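Local coordinates for protein fructuronate-tagaturonate epimerase UxaE from Cohnella laeviribosi in complex with 1 glycerol (Cohnella laeviribosi, PDB 6IL9) that probably interconverts fructuronate and tagaturonate by epimerisation, as a zinc-bound enzyme built on a TIM barrel, at residues K49-L54 against V74-F79; E66-R72 against I139-Y144; H78-T82 against A145-E149. One frame throughout, in Å; residues are numbered along the deposited sequence.

Overall arrangement
Following the chain from the N terminus, after helix 2-12 comes the five-stranded antiparallel sheet, with helix 49-53 set between strands 39-45 and 57-59 in sequence. Contact 1 closes the loop from that helix through strands 57-59 and 62-66 to the end of helix 69-78. Contact 2 starts within this span, where strand 62-66 runs into helix 69-78, and closes a longer loop onto helix 135-149, so contacts 1 and 2 cross. Contact 3 begins where contact 1 ends, sharing His78 and Phe79, and crosses contact 2 by reaching the C-terminal part of helix 135-149. Helix 69-78 thus lies between the N-terminal sheet region and a helix of the TIM barrel.

Contact 1: K49-L54 against V74-F79; sequences KLYDEL and VLNRHF
Helix 49-53 and residues 74-78 at the end of helix 69-78 run nearly antiparallel, at 167° with axes 10.4 Å apart, and Leu50 lies level with His78 and Leu54 with Val74. This helix pair sits against the N-terminal antiparallel sheet, and Val31 touches Leu50, Leu54 and Phe79. At the polar edge Glu53 OE1 takes an almost straight bond from His78 NE2 at 2.6 Å, in the imidazole plane. Arg77 grips Glu53 OE1 side-on, with NH1 at 2.8 Å and NE at 3.0 Å, as a salt bridge. All three donors are tilted well out of the carboxylate plane, His78 NE2 from one side and Arg77 NH1 and NE from the other, and these N-H groups would probably favour the ionised acid. His78 ND1 is bonded to Ser26, which helps fix the ring's rotation. Leu50 lays CB over a face of this ring; with CG anti to its backbone N (chi1 174°), it brings CD2 to the Phe79 ring, 3.7 Å from CE2. Val74 CG1 wedges between Leu50 CD1, Leu54 CD2 and Glu53 CB. A water donates to Glu53 OE2 at 2.7 Å and accepts a weak bond from Arg77 NE.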
ATOM      1  N   LYS A  49       1.259 -35.573  -3.420  1.00 35.54           N
ATOM      2  CA  LYS A  49       0.665 -34.705  -4.431  1.00 35.27           C
ATOM      3  C   LYS A  49       1.338 -33.342  -4.460  1.00 32.61           C
ATOM      4  O   LYS A  49       1.422 -32.719  -5.522  1.00 31.43           O
ATOM      5  CB  LYS A  49      -0.837 -34.539  -4.189  1.00 37.37           C
ATOM      6  CG  LYS A  49      -1.678 -35.748  -4.599  1.00 42.44           C
ATOM      7  CD  LYS A  49      -3.171 -35.454  -4.503  1.00 47.84           C
ATOM      8  CE  LYS A  49      -3.558 -34.979  -3.109  1.00 50.61           C
ATOM      9  NZ  LYS A  49      -3.026 -35.869  -2.034  1.00 55.39           N
ATOM     10  N   LEU A  50       1.814 -32.859  -3.311  1.00 33.21           N
ATOM     11  CA  LEU A  50       2.547 -31.598  -3.305  1.00 33.97           C
ATOM     12  C   LEU A  50       3.835 -31.724  -4.111  1.00 30.13           C
ATOM     13  O   LEU A  50       4.132 -30.877  -4.959  1.00 28.98           O
ATOM     14  CB  LEU A  50       2.833 -31.160  -1.868  1.00 32.02           C
ATOM     15  CG  LEU A  50       3.730 -29.930  -1.704  1.00 32.32           C
ATOM     16  CD1 LEU A  50       3.203 -28.758  -2.524  1.00 33.05           C
ATOM     17  CD2 LEU A  50       3.864 -29.550  -0.233  1.00 32.75           C
ATOM     18  N   TYR A  51       4.604 -32.795  -3.872  1.00 31.81           N
ATOM     19  CA  TYR A  51       5.824 -33.020  -4.647  1.00 30.93           C
ATOM     20  C   TYR A  51       5.526 -33.099  -6.141  1.00 33.20           C
ATOM     21  O   TYR A  51       6.274 -32.556  -6.963  1.00 30.94           O
ATOM     22  CB  TYR A  51       6.523 -34.299  -4.173  1.00 30.79           C
ATOM     23  CG  TYR A  51       7.868 -34.572  -4.834  1.00 34.92           C
ATOM     24  CD1 TYR A  51       7.949 -35.161  -6.098  1.00 31.39           C
ATOM     25  CD2 TYR A  51       9.057 -34.245  -4.190  1.00 33.54           C
ATOM     26  CE1 TYR A  51       9.174 -35.409  -6.701  1.00 34.17           C
ATOM     27  CE2 TYR A  51      10.286 -34.495  -4.784  1.00 32.05           C
ATOM     28  CZ  TYR A  51      10.337 -35.076  -6.038  1.00 34.51           C
ATOM     29  OH  TYR A  51      11.558 -35.319  -6.625  1.00 35.60           O
ATOM     30  N   ASP A  52       4.435 -33.776  -6.511  1.00 36.16           N
ATOM     31  CA  ASP A  52       4.150 -34.001  -7.925  1.00 35.26           C
ATOM     32  C   ASP A  52       3.735 -32.715  -8.620  1.00 32.58           C
ATOM     33  O   ASP A  52       4.053 -32.510  -9.799  1.00 31.24           O
ATOM     34  CB  ASP A  52       3.056 -35.059  -8.076  1.00 35.22           C
ATOM     35  CG  ASP A  52       3.436 -36.384  -7.453  1.00 38.83           C
ATOM     36  OD1 ASP A  52       4.640 -36.713  -7.431  1.00 38.97           O
ATOM     37  OD2 ASP A  52       2.529 -37.103  -6.990  1.00 46.12           O
ATOM     38  N   GLU A  53       3.021 -31.836  -7.909  1.00 32.44           N
ATOM     39  CA  GLU A  53       2.447 -30.651  -8.535  1.00 30.37           C
ATOM     40  C   GLU A  53       3.455 -29.516  -8.664  1.00 27.00           C
ATOM     41  O   GLU A  53       3.362 -28.715  -9.600  1.00 26.78           O
ATOM     42  CB  GLU A  53       1.218 -30.194  -7.745  1.00 31.10           C
ATOM     43  CG  GLU A  53       0.032 -31.148  -7.883  1.00 34.20           C
ATOM     44  CD  GLU A  53      -1.006 -30.991  -6.784  1.00 38.48           C
ATOM     45  OE1 GLU A  53      -1.017 -29.940  -6.106  1.00 33.32           O
ATOM     46  OE2 GLU A  53      -1.811 -31.933  -6.596  1.00 36.84           O
ATOM     47  N   LEU A  54       4.418 -29.433  -7.755  1.00 27.26           N
ATOM     48  CA  LEU A  54       5.478 -28.447  -7.907  1.00 26.86           C
ATOM     49  C   LEU A  54       6.292 -28.728  -9.164  1.00 31.30           C
ATOM     50  O   LEU A  54       6.553 -29.883  -9.516  1.00 30.44           O
ATOM     51  CB  LEU A  54       6.385 -28.447  -6.679  1.00 26.22           C
ATOM     52  CG  LEU A  54       5.732 -27.929  -5.400  1.00 27.96           C
ATOM     53  CD1 LEU A  54       6.562 -28.324  -4.183  1.00 28.46           C
ATOM     54  CD2 LEU A  54       5.564 -26.415  -5.490  1.00 27.09           C
ATOM     55  N   VAL A  74       0.332 -23.662  -6.511  1.00 23.36           N
ATOM     56  CA  VAL A  74       0.420 -24.968  -5.863  1.00 23.65           C
ATOM     57  C   VAL A  74       0.512 -24.808  -4.349  1.00 21.21           C
ATOM     58  O   VAL A  74      -0.183 -25.494  -3.587  1.00 23.61           O
ATOM     59  CB  VAL A  74       1.614 -25.758  -6.424  1.00 21.61           C
ATOM     60  CG1 VAL A  74       1.715 -27.104  -5.734  1.00 25.32           C
ATOM     61  CG2 VAL A  74       1.482 -25.900  -7.929  1.00 25.15           C
ATOM     62  N   LEU A  75       1.358 -23.884  -3.881  1.00 21.85           N
ATOM     63  CA  LEU A  75       1.447 -23.659  -2.441  1.00 22.32           C
ATOM     64  C   LEU A  75       0.111 -23.177  -1.880  1.00 21.78           C
ATOM     65  O   LEU A  75      -0.286 -23.573  -0.778  1.00 22.58           O
ATOM     66  CB  LEU A  75       2.554 -22.650  -2.120  1.00 22.19           C
ATOM     67  CG  LEU A  75       4.014 -23.059  -2.320  1.00 23.26           C
ATOM     68  CD1 LEU A  75       4.928 -22.008  -1.690  1.00 23.80           C
ATOM     69  CD2 LEU A  75       4.297 -24.422  -1.727  1.00 27.05           C
ATOM     70  N   ASN A  76      -0.598 -22.328  -2.634  1.00 22.76           N
ATOM     71  CA  ASN A  76      -1.910 -21.856  -2.200  1.00 21.35           C
ATOM     72  C   ASN A  76      -2.861 -23.020  -1.948  1.00 24.47           C
ATOM     73  O   ASN A  76      -3.649 -22.993  -0.995  1.00 22.89           O
ATOM     74  CB  ASN A  76      -2.518 -20.929  -3.253  1.00 20.87           C
ATOM     75  CG  ASN A  76      -1.971 -19.504  -3.207  1.00 21.31           C
ATOM     76  OD1 ASN A  76      -2.248 -18.724  -4.114  1.00 23.46           O
ATOM     77  ND2 ASN A  76      -1.207 -19.162  -2.171  1.00 19.68           N
ATOM     78  N   ARG A  77      -2.808 -24.049  -2.802  1.00 22.83           N
ATOM     79  CA  ARG A  77      -3.734 -25.168  -2.661  1.00 24.91           C
ATOM     80  C   ARG A  77      -3.443 -25.994  -1.415  1.00 27.78           C
ATOM     81  O   ARG A  77      -4.371 -26.477  -0.756  1.00 32.39           O
ATOM     82  CB  ARG A  77      -3.690 -26.050  -3.909  1.00 28.90           C
ATOM     83  CG  ARG A  77      -4.494 -27.350  -3.762  1.00 36.92           C
ATOM     84  CD  ARG A  77      -4.734 -28.042  -5.101  1.00 42.66           C
ATOM     85  NE  ARG A  77      -3.500 -28.245  -5.861  1.00 39.79           N
ATOM     86  CZ  ARG A  77      -3.089 -27.452  -6.848  1.00 38.76           C
ATOM     87  NH1 ARG A  77      -1.948 -27.713  -7.484  1.00 34.69           N
ATOM     88  NH2 ARG A  77      -3.814 -26.396  -7.196  1.00 33.77           N
ATOM     89  N   HIS A  78      -2.168 -26.164  -1.067  1.00 25.02           N
ATOM     90  CA  HIS A  78      -1.792 -27.035   0.036  1.00 27.42           C
ATOM     91  C   HIS A  78      -1.573 -26.297   1.352  1.00 28.01           C
ATOM     92  O   HIS A  78      -1.555 -26.937   2.408  1.00 29.78           O
ATOM     93  CB  HIS A  78      -0.524 -27.818  -0.328  1.00 29.38           C
ATOM     94  CG  HIS A  78      -0.701 -28.727  -1.506  1.00 32.37           C
ATOM     95  ND1 HIS A  78      -0.940 -30.079  -1.374  1.00 36.27           N
ATOM     96  CD2 HIS A  78      -0.686 -28.476  -2.837  1.00 31.63           C
ATOM     97  CE1 HIS A  78      -1.063 -30.621  -2.572  1.00 34.45           C
ATOM     98  NE2 HIS A  78      -0.910 -29.672  -3.478  1.00 36.35           N
ATOM     99  N   PHE A  79      -1.407 -24.978   1.319  1.00 27.07           N
ATOM    100  CA  PHE A  79      -1.125 -24.193   2.517  1.00 25.09           C
ATOM    101  C   PHE A  79      -2.025 -22.966   2.506  1.00 23.64           C
ATOM    102  O   PHE A  79      -1.660 -21.910   1.971  1.00 24.18           O
ATOM    103  CB  PHE A  79       0.352 -23.814   2.583  1.00 23.41           C
ATOM    104  CG  PHE A  79       1.271 -24.998   2.590  1.00 24.56           C
ATOM    105  CD1 PHE A  79       1.450 -25.738   3.745  1.00 25.01           C
ATOM    106  CD2 PHE A  79       1.942 -25.381   1.434  1.00 23.90           C
ATOM    107  CE1 PHE A  79       2.296 -26.833   3.759  1.00 28.34           C
ATOM    108  CE2 PHE A  79       2.791 -26.481   1.441  1.00 28.15           C
ATOM    109  CZ  PHE A  79       2.965 -27.207   2.608  1.00 28.48           C
TER
HETATM  110  O   HOH W   1      -3.944 -31.308  -5.126  1.00 42.70           O

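Contact 2: E66-R72 against I139-Y144; sequences ELSHENR and IDAAAY
Asp140 OD1 gathers His69 and Arg72 at a helix-to-helix junction, where the capped start of helix 69-78 meets helix 135-149, a helix packed on the TIM barrel. His69 ND1 reaches the syn lone pair of Asp140 OD1 at 2.8 Å, nearly straight, while Arg72 NE meets OD1 nearly along its C-O bond at 2.7 Å as a salt bridge. Two bends in the arginine chain, at chi2 (-94°) and chi3 (-75°), curl the guanidinium back to the acid, its plane steeply tilted to the carboxylate. Ile139 CG2 covers one guanidinium face, and Ala143 CB rests on Arg72 CG, so the arginine fits as a knob among Ile139, Asp140, Ala143 and Tyr144. Tyr144 points its OH at Ser68 O, 2.7 Å away and on a lone pair; that carbonyl also accepts from Arg72 N. Leu67 CG stands over the centre of one tyrosine face, 3.6 Å from the ring centroid, and Arg72 CG lies over the opposite face. A leucine in place of Tyr144 would probably leave Ser68 O without its hydroxyl partner and Leu67 without a ring to cover. Ser68 itself is the N-cap, its OG accepting from Asn71 N at 3.3 Å.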
ATOM      1  N   GLU A  66      11.858 -23.053  -8.747  1.00 21.42           N
ATOM      2  CA  GLU A  66      11.886 -21.602  -8.771  1.00 23.19           C
ATOM      3  C   GLU A  66      10.649 -21.039  -8.081  1.00 22.27           C
ATOM      4  O   GLU A  66       9.600 -21.683  -8.011  1.00 24.69           O
ATOM      5  CB  GLU A  66      11.938 -21.099 -10.211  1.00 27.57           C
ATOM      6  CG  GLU A  66      13.079 -21.686 -11.009  1.00 28.44           C
ATOM      7  CD  GLU A  66      14.286 -20.783 -11.009  1.00 37.90           C
ATOM      8  OE1 GLU A  66      14.275 -19.781 -10.258  1.00 36.76           O
ATOM      9  OE2 GLU A  66      15.236 -21.067 -11.767  1.00 38.08           O
ATOM     10  N   LEU A  67      10.774 -19.808  -7.588  1.00 22.38           N
ATOM     11  CA  LEU A  67       9.646 -19.122  -6.955  1.00 22.85           C
ATOM     12  C   LEU A  67       8.724 -18.529  -8.022  1.00 22.98           C
ATOM     13  O   LEU A  67       8.543 -17.317  -8.129  1.00 26.44           O
ATOM     14  CB  LEU A  67      10.151 -18.041  -6.008  1.00 21.48           C
ATOM     15  CG  LEU A  67      10.320 -18.417  -4.536  1.00 29.65           C
ATOM     16  CD1 LEU A  67      11.086 -19.714  -4.361  1.00 23.38           C
ATOM     17  CD2 LEU A  67      10.973 -17.293  -3.750  1.00 22.58           C
ATOM     18  N   SER A  68       8.125 -19.417  -8.815  1.00 23.48           N
ATOM     19  CA  SER A  68       7.310 -19.016  -9.949  1.00 23.68           C
ATOM     20  C   SER A  68       5.863 -18.778  -9.524  1.00 21.82           C
ATOM     21  O   SER A  68       5.416 -19.188  -8.449  1.00 21.29           O
ATOM     22  CB  SER A  68       7.355 -20.080 -11.043  1.00 23.38           C
ATOM     23  OG  SER A  68       6.919 -21.321 -10.516  1.00 23.88           O
ATOM     24  N   HIS A  69       5.119 -18.111 -10.404  1.00 22.69           N
ATOM     25  CA  HIS A  69       3.697 -17.928 -10.148  1.00 23.43           C
ATOM     26  C   HIS A  69       2.982 -19.270 -10.053  1.00 23.40           C
ATOM     27  O   HIS A  69       2.169 -19.490  -9.150  1.00 22.60           O
ATOM     28  CB  HIS A  69       3.064 -17.060 -11.237  1.00 23.97           C
ATOM     29  CG  HIS A  69       1.584 -16.916 -11.087  1.00 26.42           C
ATOM     30  ND1 HIS A  69       1.007 -16.344  -9.972  1.00 23.46           N
ATOM     31  CD2 HIS A  69       0.561 -17.310 -11.882  1.00 25.79           C
ATOM     32  CE1 HIS A  69      -0.308 -16.369 -10.099  1.00 25.71           C
ATOM     33  NE2 HIS A  69      -0.605 -16.958 -11.245  1.00 24.95           N
ATOM     34  N   GLU A  70       3.282 -20.192 -10.970  1.00 26.73           N
ATOM     35  CA  GLU A  70       2.574 -21.466 -10.963  1.00 26.71           C
ATOM     36  C   GLU A  70       2.840 -22.242  -9.680  1.00 22.66           C
ATOM     37  O   GLU A  70       1.929 -22.872  -9.134  1.00 23.92           O
ATOM     38  CB  GLU A  70       2.952 -22.294 -12.197  1.00 30.30           C
ATOM     39  CG  GLU A  70       2.261 -21.834 -13.486  1.00 36.81           C
ATOM     40  CD  GLU A  70       0.725 -21.846 -13.411  1.00 45.61           C
ATOM     41  OE1 GLU A  70       0.144 -22.769 -12.789  1.00 47.87           O
ATOM     42  OE2 GLU A  70       0.099 -20.924 -13.984  1.00 47.74           O
ATOM     43  N   ASN A  71       4.080 -22.199  -9.172  1.00 21.37           N
ATOM     44  CA  ASN A  71       4.373 -22.884  -7.923  1.00 20.77           C
ATOM     45  C   ASN A  71       3.728 -22.180  -6.737  1.00 20.85           C
ATOM     46  O   ASN A  71       3.423 -22.827  -5.730  1.00 22.56           O
ATOM     47  CB  ASN A  71       5.884 -23.006  -7.730  1.00 21.61           C
ATOM     48  CG  ASN A  71       6.477 -24.151  -8.534  1.00 22.44           C
ATOM     49  OD1 ASN A  71       5.770 -25.096  -8.907  1.00 25.50           O
ATOM     50  ND2 ASN A  71       7.780 -24.074  -8.806  1.00 25.37           N
ATOM     51  N   ARG A  72       3.497 -20.867  -6.839  1.00 21.47           N
ATOM     52  CA  ARG A  72       2.752 -20.183  -5.786  1.00 20.38           C
ATOM     53  C   ARG A  72       1.318 -20.687  -5.725  1.00 20.82           C
ATOM     54  O   ARG A  72       0.754 -20.850  -4.636  1.00 19.94           O
ATOM     55  CB  ARG A  72       2.778 -18.667  -6.004  1.00 20.65           C
ATOM     56  CG  ARG A  72       2.269 -17.868  -4.817  1.00 19.56           C
ATOM     57  CD  ARG A  72       0.772 -17.531  -4.952  1.00 19.80           C
ATOM     58  NE  ARG A  72       0.561 -16.474  -5.933  1.00 20.60           N
ATOM     59  CZ  ARG A  72      -0.613 -15.918  -6.205  1.00 21.43           C
ATOM     60  NH1 ARG A  72      -1.708 -16.321  -5.574  1.00 19.81           N
ATOM     61  NH2 ARG A  72      -0.686 -14.955  -7.112  1.00 22.20           N
ATOM     62  N   ILE A 139       1.059 -10.442  -5.436  1.00 16.44           N
ATOM     63  CA  ILE A 139       0.585 -11.471  -4.519  1.00 17.42           C
ATOM     64  C   ILE A 139       1.614 -12.595  -4.392  1.00 17.37           C
ATOM     65  O   ILE A 139       1.833 -13.111  -3.293  1.00 16.97           O
ATOM     66  CB  ILE A 139      -0.802 -11.998  -4.942  1.00 17.33           C
ATOM     67  CG1 ILE A 139      -1.856 -10.885  -4.819  1.00 17.71           C
ATOM     68  CG2 ILE A 139      -1.210 -13.192  -4.073  1.00 19.04           C
ATOM     69  CD1 ILE A 139      -3.310 -11.352  -5.120  1.00 19.31           C
ATOM     70  N   ASP A 140       2.292 -12.965  -5.498  1.00 18.20           N
ATOM     71  CA  ASP A 140       3.354 -13.974  -5.417  1.00 19.48           C
ATOM     72  C   ASP A 140       4.343 -13.625  -4.311  1.00 19.17           C
ATOM     73  O   ASP A 140       4.689 -14.468  -3.477  1.00 18.91           O
ATOM     74  CB  ASP A 140       4.132 -14.087  -6.739  1.00 19.40           C
ATOM     75  CG  ASP A 140       3.353 -14.764  -7.870  1.00 22.97           C
ATOM     76  OD1 ASP A 140       2.325 -15.443  -7.634  1.00 21.74           O
ATOM     77  OD2 ASP A 140       3.807 -14.615  -9.030  1.00 25.76           O
ATOM     78  N   ALA A 141       4.830 -12.380  -4.317  1.00 17.44           N
ATOM     79  CA  ALA A 141       5.861 -11.982  -3.363  1.00 19.22           C
ATOM     80  C   ALA A 141       5.350 -12.078  -1.931  1.00 16.38           C
ATOM     81  O   ALA A 141       6.070 -12.531  -1.037  1.00 17.39           O
ATOM     82  CB  ALA A 141       6.348 -10.562  -3.675  1.00 16.68           C
ATOM     83  N   ALA A 142       4.089 -11.682  -1.700  1.00 16.05           N
ATOM     84  CA  ALA A 142       3.518 -11.769  -0.357  1.00 16.72           C
ATOM     85  C   ALA A 142       3.321 -13.216   0.086  1.00 16.43           C
ATOM     86  O   ALA A 142       3.590 -13.554   1.244  1.00 17.45           O
ATOM     87  CB  ALA A 142       2.184 -11.019  -0.300  1.00 16.01           C
ATOM     88  N   ALA A 143       2.833 -14.079  -0.812  1.00 16.43           N
ATOM     89  CA  ALA A 143       2.607 -15.475  -0.446  1.00 15.16           C
ATOM     90  C   ALA A 143       3.916 -16.175  -0.118  1.00 18.75           C
ATOM     91  O   ALA A 143       3.998 -16.943   0.849  1.00 17.23           O
ATOM     92  CB  ALA A 143       1.886 -16.214  -1.580  1.00 16.63           C
ATOM     93  N   TYR A 144       4.947 -15.934  -0.920  1.00 18.34           N
ATOM     94  CA  TYR A 144       6.232 -16.557  -0.642  1.00 17.20           C
ATOM     95  C   TYR A 144       6.853 -15.996   0.626  1.00 16.33           C
ATOM     96  O   TYR A 144       7.589 -16.703   1.326  1.00 17.55           O
ATOM     97  CB  TYR A 144       7.157 -16.369  -1.840  1.00 19.03           C
ATOM     98  CG  TYR A 144       6.927 -17.361  -2.963  1.00 18.36           C
ATOM     99  CD1 TYR A 144       7.042 -18.727  -2.737  1.00 18.69           C
ATOM    100  CD2 TYR A 144       6.615 -16.930  -4.241  1.00 17.28           C
ATOM    101  CE1 TYR A 144       6.848 -19.637  -3.760  1.00 20.93           C
ATOM    102  CE2 TYR A 144       6.409 -17.841  -5.274  1.00 18.13           C
ATOM    103  CZ  TYR A 144       6.537 -19.183  -5.022  1.00 20.65           C
ATOM    104  OH  TYR A 144       6.349 -20.078  -6.055  1.00 22.71           O
TER

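Contact 3: H78-T82 against A145-E149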
ATOM      1  N   HIS A  78      -2.168 -26.164  -1.067  1.00 25.02           N
ATOM      2  CA  HIS A  78      -1.792 -27.035   0.036  1.00 27.42           C
ATOM      3  C   HIS A  78      -1.573 -26.297   1.352  1.00 28.01           C
ATOM      4  O   HIS A  78      -1.555 -26.937   2.408  1.00 29.78           O
ATOM      5  CB  HIS A  78      -0.524 -27.818  -0.328  1.00 29.38           C
ATOM      6  CG  HIS A  78      -0.701 -28.727  -1.506  1.00 32.37           C
ATOM      7  ND1 HIS A  78      -0.940 -30.079  -1.374  1.00 36.27           N
ATOM      8  CD2 HIS A  78      -0.686 -28.476  -2.837  1.00 31.63           C
ATOM      9  CE1 HIS A  78      -1.063 -30.621  -2.572  1.00 34.45           C
ATOM     10  NE2 HIS A  78      -0.910 -29.672  -3.478  1.00 36.35           N
ATOM     11  N   PHE A  79      -1.407 -24.978   1.319  1.00 27.07           N
ATOM     12  CA  PHE A  79      -1.125 -24.193   2.517  1.00 25.09           C
ATOM     13  C   PHE A  79      -2.025 -22.966   2.506  1.00 23.64           C
ATOM     14  O   PHE A  79      -1.660 -21.910   1.971  1.00 24.18           O
ATOM     15  CB  PHE A  79       0.352 -23.814   2.583  1.00 23.41           C
ATOM     16  CG  PHE A  79       1.271 -24.998   2.590  1.00 24.56           C
ATOM     17  CD1 PHE A  79       1.450 -25.738   3.745  1.00 25.01           C
ATOM     18  CD2 PHE A  79       1.942 -25.381   1.434  1.00 23.90           C
ATOM     19  CE1 PHE A  79       2.296 -26.833   3.759  1.00 28.34           C
ATOM     20  CE2 PHE A  79       2.791 -26.481   1.441  1.00 28.15           C
ATOM     21  CZ  PHE A  79       2.965 -27.207   2.608  1.00 28.48           C
ATOM     22  N   PRO A  80      -3.222 -23.074   3.087  1.00 25.73           N
ATOM     23  CA  PRO A  80      -4.167 -21.948   3.033  1.00 23.79           C
ATOM     24  C   PRO A  80      -3.631 -20.647   3.620  1.00 22.22           C
ATOM     25  O   PRO A  80      -4.072 -19.574   3.191  1.00 23.14           O
ATOM     26  CB  PRO A  80      -5.371 -22.479   3.825  1.00 26.31           C
ATOM     27  CG  PRO A  80      -5.301 -23.975   3.615  1.00 28.27           C
ATOM     28  CD  PRO A  80      -3.838 -24.297   3.637  1.00 26.89           C
ATOM     29  N   PHE A  81      -2.697 -20.695   4.578  1.00 21.39           N
ATOM     30  CA  PHE A  81      -2.194 -19.440   5.134  1.00 20.16           C
ATOM     31  C   PHE A  81      -1.428 -18.607   4.106  1.00 20.64           C
ATOM     32  O   PHE A  81      -1.186 -17.421   4.361  1.00 19.04           O
ATOM     33  CB  PHE A  81      -1.317 -19.695   6.368  1.00 23.70           C
ATOM     34  CG  PHE A  81       0.055 -20.230   6.051  1.00 21.24           C
ATOM     35  CD1 PHE A  81       1.139 -19.367   5.896  1.00 21.32           C
ATOM     36  CD2 PHE A  81       0.266 -21.593   5.924  1.00 22.09           C
ATOM     37  CE1 PHE A  81       2.399 -19.854   5.608  1.00 23.06           C
ATOM     38  CE2 PHE A  81       1.529 -22.092   5.628  1.00 24.33           C
ATOM     39  CZ  PHE A  81       2.599 -21.225   5.473  1.00 25.02           C
ATOM     40  N   THR A  82      -1.061 -19.180   2.958  1.00 19.39           N
ATOM     41  CA  THR A  82      -0.409 -18.426   1.887  1.00 19.29           C
ATOM     42  C   THR A  82      -1.393 -17.733   0.952  1.00 18.45           C
ATOM     43  O   THR A  82      -0.958 -17.071   0.002  1.00 20.53           O
ATOM     44  CB  THR A  82       0.516 -19.335   1.056  1.00 18.69           C
ATOM     45  OG1 THR A  82      -0.260 -20.335   0.379  1.00 21.45           O
ATOM     46  CG2 THR A  82       1.547 -20.006   1.949  1.00 19.78           C
ATOM     47  N   ALA A 145       6.568 -14.732   0.940  1.00 14.65           N
ATOM     48  CA  ALA A 145       7.097 -14.130   2.156  1.00 16.58           C
ATOM     49  C   ALA A 145       6.529 -14.797   3.403  1.00 17.21           C
ATOM     50  O   ALA A 145       7.273 -15.109   4.339  1.00 18.04           O
ATOM     51  CB  ALA A 145       6.797 -12.634   2.172  1.00 15.83           C
ATOM     52  N   VAL A 146       5.209 -15.005   3.454  1.00 16.50           N
ATOM     53  CA  VAL A 146       4.669 -15.613   4.672  1.00 17.24           C
ATOM     54  C   VAL A 146       5.093 -17.071   4.765  1.00 16.90           C
ATOM     55  O   VAL A 146       5.238 -17.608   5.865  1.00 19.33           O
ATOM     56  CB  VAL A 146       3.137 -15.472   4.778  1.00 18.23           C
ATOM     57  CG1 VAL A 146       2.740 -14.010   4.851  1.00 18.65           C
ATOM     58  CG2 VAL A 146       2.423 -16.191   3.631  1.00 15.74           C
ATOM     59  N   PHE A 147       5.307 -17.731   3.624  1.00 18.75           N
ATOM     60  CA  PHE A 147       5.818 -19.098   3.650  1.00 20.34           C
ATOM     61  C   PHE A 147       7.249 -19.128   4.177  1.00 19.44           C
ATOM     62  O   PHE A 147       7.579 -19.921   5.067  1.00 19.38           O
ATOM     63  CB  PHE A 147       5.731 -19.709   2.246  1.00 18.36           C
ATOM     64  CG  PHE A 147       6.046 -21.189   2.189  1.00 20.85           C
ATOM     65  CD1 PHE A 147       5.068 -22.136   2.457  1.00 24.89           C
ATOM     66  CD2 PHE A 147       7.314 -21.619   1.839  1.00 23.51           C
ATOM     67  CE1 PHE A 147       5.360 -23.495   2.397  1.00 29.16           C
ATOM     68  CE2 PHE A 147       7.613 -22.979   1.780  1.00 27.85           C
ATOM     69  CZ  PHE A 147       6.631 -23.911   2.056  1.00 28.23           C
ATOM     70  N   GLN A 148       8.103 -18.243   3.657  1.00 17.18           N
ATOM     71  CA  GLN A 148       9.489 -18.166   4.107  1.00 19.37           C
ATOM     72  C   GLN A 148       9.590 -17.956   5.610  1.00 20.71           C
ATOM     73  O   GLN A 148      10.444 -18.558   6.273  1.00 19.94           O
ATOM     74  CB  GLN A 148      10.203 -17.034   3.382  1.00 19.50           C
ATOM     75  CG  GLN A 148      11.641 -16.838   3.828  1.00 20.19           C
ATOM     76  CD  GLN A 148      12.315 -15.703   3.094  1.00 18.92           C
ATOM     77  OE1 GLN A 148      12.156 -15.551   1.881  1.00 22.59           O
ATOM     78  NE2 GLN A 148      13.074 -14.902   3.821  1.00 21.21           N
ATOM     79  N   GLU A 149       8.740 -17.094   6.160  1.00 20.25           N
ATOM     80  CA  GLU A 149       8.790 -16.719   7.563  1.00 21.03           C
ATOM     81  C   GLU A 149       7.869 -17.546   8.443  1.00 22.20           C
ATOM     82  O   GLU A 149       7.815 -17.300   9.656  1.00 24.46           O
ATOM     83  CB  GLU A 149       8.432 -15.238   7.719  1.00 22.40           C
ATOM     84  CG  GLU A 149       9.385 -14.301   7.023  1.00 24.30           C
ATOM     85  CD  GLU A 149      10.765 -14.308   7.652  1.00 26.85           C
ATOM     86  OE1 GLU A 149      10.862 -14.536   8.880  1.00 29.08           O
ATOM     87  OE2 GLU A 149      11.744 -14.094   6.911  1.00 28.90           O
TER
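Phe147 reaches from helix 135-149 into the turn that follows helix 69-78, and the close part of this contact gathers round its ring. A chi1 of -172° turns the Phe147 ring away from its backbone N and brings its edge to the face of Phe79, an edge-to-face pair with centroids 5.5 Å apart and planes at 63°. Phe147 CE1 touches, 4.0 Å from Phe79 CD2, above the Phe79 face and off toward that ring's rim. Next to it, Phe147 CD1 meets Phe81 CZ at 4.0 Å and the methyl CG2 of Thr82, which comes in at the ring edge. That methyl also lies over a face of Phe81. The closest approach of all, 3.6 Å, runs from Phe81 CE1 to Val146 O at the ring edge.

The fit is looser where Val146 CG2 lies 4.1 Å from Phe81 CD1 and faces the backbone of Thr82, and exposed Pro80 marks the solvent side of the turn. No hydrogen bond crosses. The turn is held from within: Phe79 O accepts from both Thr82 N and Thr82 OG1, the latter at 2.6 Å, and Asn76 ND2 reaches that hydroxyl. The ring of His24, from strand 17-26, meets both Phe81 and Phe147. The whole packs a short 3-10 turn against the C-terminal part of helix 135-149, joining the lead-in to the first strand, 93-96, to a helix of the TIM barrel.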